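Local atomic coordinates of YesW protein (Bacillus subtilis, PDB entry 2ZUX), a protein that cleaves the rhamnogalacturonan type I backbone of plant cell-wall pectin by endo-type elimination, releasing oligosaccharides, and requires calcium or manganese for activity. Residues A[22-35]-A[530-543]. Residues are numbered along the deposited sequence; the frame is centred on the assembly and turned at random.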
loop_
_atom_site.group_PDB
_atom_site.type_symbol
_atom_site.label_atom_id
_atom_site.label_comp_id
_atom_site.label_asym_id
_atom_site.label_seq_id
_atom_site.Cartn_x
_atom_site.Cartn_y
_atom_site.Cartn_z
ATOM N N PHE A 22 0.474 13.995 -23.742
ATOM C CA PHE A 22 0.187 14.361 -22.361
ATOM C C PHE A 22 1.438 14.190 -21.515
ATOM O O PHE A 22 2.024 13.114 -21.474
ATOM C CB PHE A 22 -0.960 13.521 -21.799
ATOM C CG PHE A 22 -1.290 13.841 -20.373
ATOM C CD1 PHE A 22 -2.222 14.822 -20.064
ATOM C CD2 PHE A 22 -0.651 13.171 -19.336
ATOM C CE1 PHE A 22 -2.519 15.120 -18.733
ATOM C CE2 PHE A 22 -0.944 13.472 -18.014
ATOM C CZ PHE A 22 -1.876 14.444 -17.718
ATOM N N VAL A 23 1.830 15.265 -20.837
ATOM C CA VAL A 23 3.034 15.281 -20.010
ATOM C C VAL A 23 2.632 15.604 -18.570
ATOM O O VAL A 23 1.866 16.533 -18.336
ATOM C CB VAL A 23 4.059 16.343 -20.524
ATOM C CG1 VAL A 23 5.341 16.314 -19.725
ATOM C CG2 VAL A 23 4.367 16.138 -22.016
ATOM N N SER A 24 3.122 14.832 -17.605
ATOM C CA SER A 24 2.912 15.185 -16.197
ATOM C C SER A 24 4.140 14.863 -15.367
ATOM O O SER A 24 5.009 14.081 -15.773
ATOM C CB SER A 24 1.613 14.597 -15.604
ATOM O OG SER A 24 1.775 13.265 -15.134
ATOM N N TRP A 25 4.235 15.521 -14.217
ATOM C CA TRP A 25 5.422 15.421 -13.381
ATOM C C TRP A 25 5.090 15.767 -11.934
ATOM O O TRP A 25 3.977 16.215 -11.629
ATOM C CB TRP A 25 6.557 16.315 -13.920
ATOM C CG TRP A 25 6.236 17.794 -13.951
ATOM C CD1 TRP A 25 6.511 18.715 -12.978
ATOM C CD2 TRP A 25 5.576 18.512 -15.007
ATOM N NE1 TRP A 25 6.069 19.966 -13.366
ATOM C CE2 TRP A 25 5.499 19.868 -14.608
ATOM C CE3 TRP A 25 5.049 18.142 -16.253
ATOM C CZ2 TRP A 25 4.902 20.853 -15.406
ATOM C CZ3 TRP A 25 4.461 19.124 -17.052
ATOM C CH2 TRP A 25 4.389 20.462 -16.619
ATOM N N ARG A 26 6.057 15.544 -11.056
ATOM C CA ARG A 26 5.859 15.736 -9.625
ATOM C C ARG A 26 6.049 17.169 -9.187
ATOM O O ARG A 26 6.931 17.874 -9.687
ATOM C CB ARG A 26 6.854 14.894 -8.839
ATOM C CG ARG A 26 6.693 13.406 -8.995
ATOM C CD ARG A 26 7.889 12.687 -8.431
ATOM N NE ARG A 26 7.662 11.251 -8.355
ATOM C CZ ARG A 26 8.602 10.317 -8.478
ATOM N NH1 ARG A 26 9.863 10.637 -8.745
ATOM N NH2 ARG A 26 8.264 9.038 -8.351
ATOM N N PHE A 27 5.221 17.569 -8.228
ATOM C CA PHE A 27 5.485 18.717 -7.375
ATOM C C PHE A 27 6.093 18.103 -6.115
ATOM O O PHE A 27 5.416 17.373 -5.385
ATOM C CB PHE A 27 4.155 19.428 -7.110
ATOM C CG PHE A 27 4.246 20.691 -6.274
ATOM C CD1 PHE A 27 5.312 21.588 -6.391
ATOM C CD2 PHE A 27 3.204 21.005 -5.406
ATOM C CE1 PHE A 27 5.338 22.759 -5.615
ATOM C CE2 PHE A 27 3.219 22.173 -4.641
ATOM C CZ PHE A 27 4.285 23.046 -4.747
ATOM N N LEU A 28 7.381 18.348 -5.894
ATOM C CA LEU A 28 8.133 17.670 -4.834
ATOM C C LEU A 28 7.946 18.340 -3.485
ATOM O O LEU A 28 7.815 19.564 -3.409
ATOM C CB LEU A 28 9.625 17.613 -5.191
ATOM C CG LEU A 28 9.977 16.805 -6.446
ATOM C CD1 LEU A 28 11.410 17.082 -6.868
ATOM C CD2 LEU A 28 9.756 15.300 -6.254
ATOM N N GLY A 29 7.939 17.534 -2.422
ATOM C CA GLY A 29 7.711 18.015 -1.054
ATOM C C GLY A 29 8.728 19.028 -0.570
ATOM O O GLY A 29 8.506 19.705 0.437
ATOM N N THR A 30 9.846 19.116 -1.281
ATOM C CA THR A 30 10.911 20.064 -0.964
ATOM C C THR A 30 10.703 21.414 -1.658
ATOM O O THR A 30 11.486 22.351 -1.448
ATOM C CB THR A 30 12.285 19.503 -1.373
ATOM O OG1 THR A 30 12.241 19.117 -2.750
ATOM C CG2 THR A 30 12.663 18.298 -0.509
ATOM N N GLU A 31 9.648 21.522 -2.465
ATOM C CA GLU A 31 9.401 22.729 -3.251
ATOM C C GLU A 31 8.316 23.606 -2.639
ATOM O O GLU A 31 7.334 23.107 -2.087
ATOM C CB GLU A 31 9.074 22.362 -4.706
ATOM C CG GLU A 31 10.231 21.653 -5.392
ATOM C CD GLU A 31 9.941 21.222 -6.821
ATOM O OE1 GLU A 31 8.909 20.571 -7.084
ATOM O OE2 GLU A 31 10.783 21.508 -7.696
ATOM N N ASN A 32 8.526 24.917 -2.732
ATOM C CA ASN A 32 7.582 25.920 -2.238
ATOM C C ASN A 32 6.441 26.172 -3.220
ATOM O O ASN A 32 6.545 25.838 -4.402
ATOM C CB ASN A 32 8.314 27.240 -1.958
ATOM C CG ASN A 32 9.187 27.179 -0.714
ATOM O OD1 ASN A 32 8.893 26.452 0.239
ATOM N ND2 ASN A 32 10.260 27.961 -0.709
ATOM N N ALA A 33 5.364 26.786 -2.727
ATOM C CA ALA A 33 4.209 27.131 -3.550
ATOM C C ALA A 33 4.559 28.073 -4.700
ATOM O O ALA A 33 3.851 28.124 -5.698
ATOM C CB ALA A 33 3.108 27.744 -2.686
ATOM N N SER A 34 5.653 28.815 -4.555
ATOM C CA SER A 34 6.055 29.794 -5.561
ATOM C C SER A 34 6.805 29.195 -6.753
ATOM O O SER A 34 7.120 29.904 -7.710
ATOM C CB SER A 34 6.891 30.899 -4.917
ATOM O OG SER A 34 8.030 30.360 -4.277
ATOM N N VAL A 35 7.097 27.896 -6.699
ATOM C CA VAL A 35 7.818 27.233 -7.789
ATOM C C VAL A 35 6.917 27.070 -9.012
ATOM O O VAL A 35 5.750 26.697 -8.889
ATOM C CB VAL A 35 8.406 25.867 -7.328
ATOM C CG1 VAL A 35 9.114 25.149 -8.473
ATOM C CG2 VAL A 35 9.383 26.082 -6.177
ATOM N N THR A 530 -2.766 8.386 -15.704
ATOM C CA THR A 530 -3.851 9.146 -16.299
ATOM C C THR A 530 -3.359 10.163 -17.334
ATOM O O THR A 530 -2.271 10.733 -17.200
ATOM C CB THR A 530 -4.725 9.834 -15.229
ATOM O OG1 THR A 530 -5.944 10.264 -15.842
ATOM C CG2 THR A 530 -4.022 11.034 -14.599
ATOM N N THR A 531 -4.177 10.366 -18.364
ATOM C CA THR A 531 -3.952 11.459 -19.316
ATOM C C THR A 531 -5.113 12.448 -19.310
ATOM O O THR A 531 -5.266 13.253 -20.240
ATOM C CB THR A 531 -3.692 10.954 -20.753
ATOM O OG1 THR A 531 -4.810 10.183 -21.199
ATOM C CG2 THR A 531 -2.433 10.105 -20.795
ATOM N N ILE A 532 -5.921 12.405 -18.254
ATOM C CA ILE A 532 -6.994 13.381 -18.074
ATOM C C ILE A 532 -6.382 14.645 -17.468
ATOM O O ILE A 532 -5.792 14.592 -16.384
ATOM C CB ILE A 532 -8.111 12.830 -17.168
ATOM C CG1 ILE A 532 -8.744 11.591 -17.805
ATOM C CG2 ILE A 532 -9.179 13.904 -16.923
ATOM C CD1 ILE A 532 -9.542 10.714 -16.841
ATOM N N PRO A 533 -6.493 15.790 -18.169
ATOM C CA PRO A 533 -5.924 17.022 -17.627
ATOM C C PRO A 533 -6.555 17.450 -16.308
ATOM O O PRO A 533 -7.734 17.196 -16.059
ATOM C CB PRO A 533 -6.213 18.060 -18.720
ATOM C CG PRO A 533 -6.425 17.255 -19.965
ATOM C CD PRO A 533 -7.089 16.002 -19.503
ATOM N N THR A 534 -5.752 18.097 -15.475
ATOM C CA THR A 534 -6.232 18.658 -14.220
ATOM C C THR A 534 -5.799 20.112 -14.070
ATOM O O THR A 534 -4.737 20.505 -14.554
ATOM C CB THR A 534 -5.772 17.829 -12.992
ATOM O OG1 THR A 534 -6.375 18.365 -11.804
ATOM C CG2 THR A 534 -4.257 17.829 -12.830
ATOM N N GLU A 535 -6.633 20.906 -13.407
ATOM C CA GLU A 535 -6.263 22.270 -13.043
ATOM C C GLU A 535 -5.536 22.316 -11.699
ATOM O O GLU A 535 -5.090 23.379 -11.268
ATOM C CB GLU A 535 -7.509 23.167 -12.982
ATOM C CG GLU A 535 -8.430 22.858 -11.801
ATOM C CD GLU A 535 -9.752 23.601 -11.852
ATOM O OE1 GLU A 535 -9.741 24.837 -12.036
ATOM O OE2 GLU A 535 -10.804 22.941 -11.692
ATOM N N HIS A 536 -5.428 21.165 -11.034
ATOM C CA HIS A 536 -4.901 21.107 -9.672
ATOM C C HIS A 536 -3.488 20.577 -9.594
ATOM O O HIS A 536 -3.136 19.588 -10.244
ATOM C CB HIS A 536 -5.787 20.234 -8.789
ATOM C CG HIS A 536 -7.207 20.686 -8.739
ATOM N ND1 HIS A 536 -7.602 21.822 -8.064
ATOM C CD2 HIS A 536 -8.323 20.174 -9.305
ATOM C CE1 HIS A 536 -8.906 21.978 -8.205
ATOM N NE2 HIS A 536 -9.367 20.995 -8.957
ATOM N N ARG A 537 -2.701 21.246 -8.763
ATOM C CA ARG A 537 -1.375 20.806 -8.405
ATOM C C ARG A 537 -1.364 20.402 -6.934
ATOM O O ARG A 537 -1.799 21.168 -6.070
ATOM C CB ARG A 537 -0.386 21.949 -8.625
ATOM C CG ARG A 537 1.023 21.597 -8.247
ATOM C CD ARG A 537 1.977 22.670 -8.724
ATOM N NE ARG A 537 2.118 23.790 -7.797
ATOM C CZ ARG A 537 2.995 24.773 -7.976
ATOM N NH1 ARG A 537 3.766 24.781 -9.057
ATOM N NH2 ARG A 537 3.098 25.752 -7.083
ATOM N N LEU A 538 -0.868 19.204 -6.647
ATOM C CA LEU A 538 -0.674 18.789 -5.258
ATOM C C LEU A 538 0.680 18.134 -5.138
ATOM O O LEU A 538 1.185 17.582 -6.114
ATOM C CB LEU A 538 -1.767 17.811 -4.811
ATOM C CG LEU A 538 -3.148 18.405 -4.552
ATOM C CD1 LEU A 538 -4.034 18.342 -5.779
ATOM C CD2 LEU A 538 -3.812 17.690 -3.389
ATOM N N TYR A 539 1.278 18.201 -3.955
ATOM C CA TYR A 539 2.539 17.514 -3.711
ATOM C C TYR A 539 2.406 16.039 -4.033
ATOM O O TYR A 539 1.366 15.428 -3.770
ATOM C CB TYR A 539 2.978 17.680 -2.258
ATOM C CG TYR A 539 3.459 19.077 -1.961
ATOM C CD1 TYR A 539 4.675 19.520 -2.458
ATOM C CD2 TYR A 539 2.693 19.957 -1.194
ATOM C CE1 TYR A 539 5.124 20.801 -2.204
ATOM C CE2 TYR A 539 3.140 21.251 -0.937
ATOM C CZ TYR A 539 4.354 21.660 -1.445
ATOM O OH TYR A 539 4.809 22.938 -1.195
ATOM N N THR A 540 3.459 15.459 -4.602
ATOM C CA THR A 540 3.435 14.031 -4.884
ATOM C C THR A 540 2.979 13.280 -3.632
ATOM O O THR A 540 3.404 13.577 -2.511
ATOM C CB THR A 540 4.785 13.504 -5.420
ATOM O OG1 THR A 540 4.658 12.096 -5.669
ATOM C CG2 THR A 540 5.930 13.725 -4.433
ATOM N N LEU A 541 2.080 12.324 -3.825
ATOM C CA LEU A 541 1.455 11.668 -2.679
ATOM C C LEU A 541 2.451 10.839 -1.872
ATOM O O LEU A 541 2.251 10.606 -0.683
ATOM C CB LEU A 541 0.252 10.837 -3.126
ATOM C CG LEU A 541 -0.807 11.575 -3.954
ATOM C CD1 LEU A 541 -1.984 10.646 -4.250
ATOM C CD2 LEU A 541 -1.277 12.865 -3.252
ATOM N N MET A 542 3.548 10.438 -2.513
ATOM C CA MET A 542 4.597 9.687 -1.841
ATOM C C MET A 542 5.386 10.550 -0.857
ATOM O O MET A 542 6.213 10.028 -0.105
ATOM C CB MET A 542 5.523 9.036 -2.869
ATOM C CG MET A 542 4.813 7.985 -3.713
ATOM S SD MET A 542 4.051 6.628 -2.801
ATOM C CE MET A 542 5.399 5.437 -2.839
ATOM N N HIS A 543 5.143 11.865 -0.868
ATOM C CA HIS A 543 5.716 12.760 0.141
ATOM C C HIS A 543 4.721 13.114 1.253
ATOM O O HIS A 543 5.013 13.949 2.115
ATOM C CB HIS A 543 6.260 14.037 -0.501
ATOM C CG HIS A 543 7.592 13.878 -1.166
ATOM N ND1 HIS A 543 8.453 12.828 -0.926
ATOM C CD2 HIS A 543 8.231 14.697 -2.031
ATOM C CE1 HIS A 543 9.553 12.994 -1.643
ATOM N NE2 HIS A 543 9.446 14.130 -2.308
HETATM O O HOH W 1 -0.158 11.181 -15.441
HETATM O O HOH W 2 5.857 9.512 -6.478
HETATM O O HOH W 3 2.761 16.073 -7.778
#
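Phe-27 is sandwiched between Tyr-539 and Arg-537. The Tyr-539 ring forms an offset stack on one face, with centroids 4.1 Å apart and planes at 11°. The Arg-537 guanidinium lies flat on the opposite face, a cation-pi contact with CZ 4.0 Å from the centroid of the Phe-27 ring. The bend at chi3 (85°) folds the arginine over this ring.

Hydrogen bonds to backbone carbonyls hold both stacked groups at their edges. Arg-537 NH1 gives a fairly straight bond to Val-35 O (2.8 Å), nearly in the guanidinium plane, and NH2 adds weak bonds to Ala-33 O and Val-35 O. Tyr-539 OH donates to Glu-31 O (2.7 Å) in the carbonyl plane. A leucine in place of Arg-537 would probably leave the carbonyls of Ala-33 and Val-35 without these donors and one face of Phe-27 without its cation. Between backbones, Thr-540 N donates a hydrogen bond to Phe-27 O (2.8 Å), and a water links Phe-27 N to Leu-538 O.

A CH-pi contact lies at Phe-22, where Thr-531 CA sits over the ring face, 3.6 Å from the ring centroid and almost on its normal. Water also joins Ser-24 OG to Thr-530 O.

The contact joins the N-terminal beta-sheet domain to the beta-propeller domain. Strand 20-24 lies between strands 13-17 and 55-58, whose side chains also touch Phe-22. Segment 530-543 lies in the loop between strand 524-528 and helix 547-553, which packs against Leu-541 and Met-542.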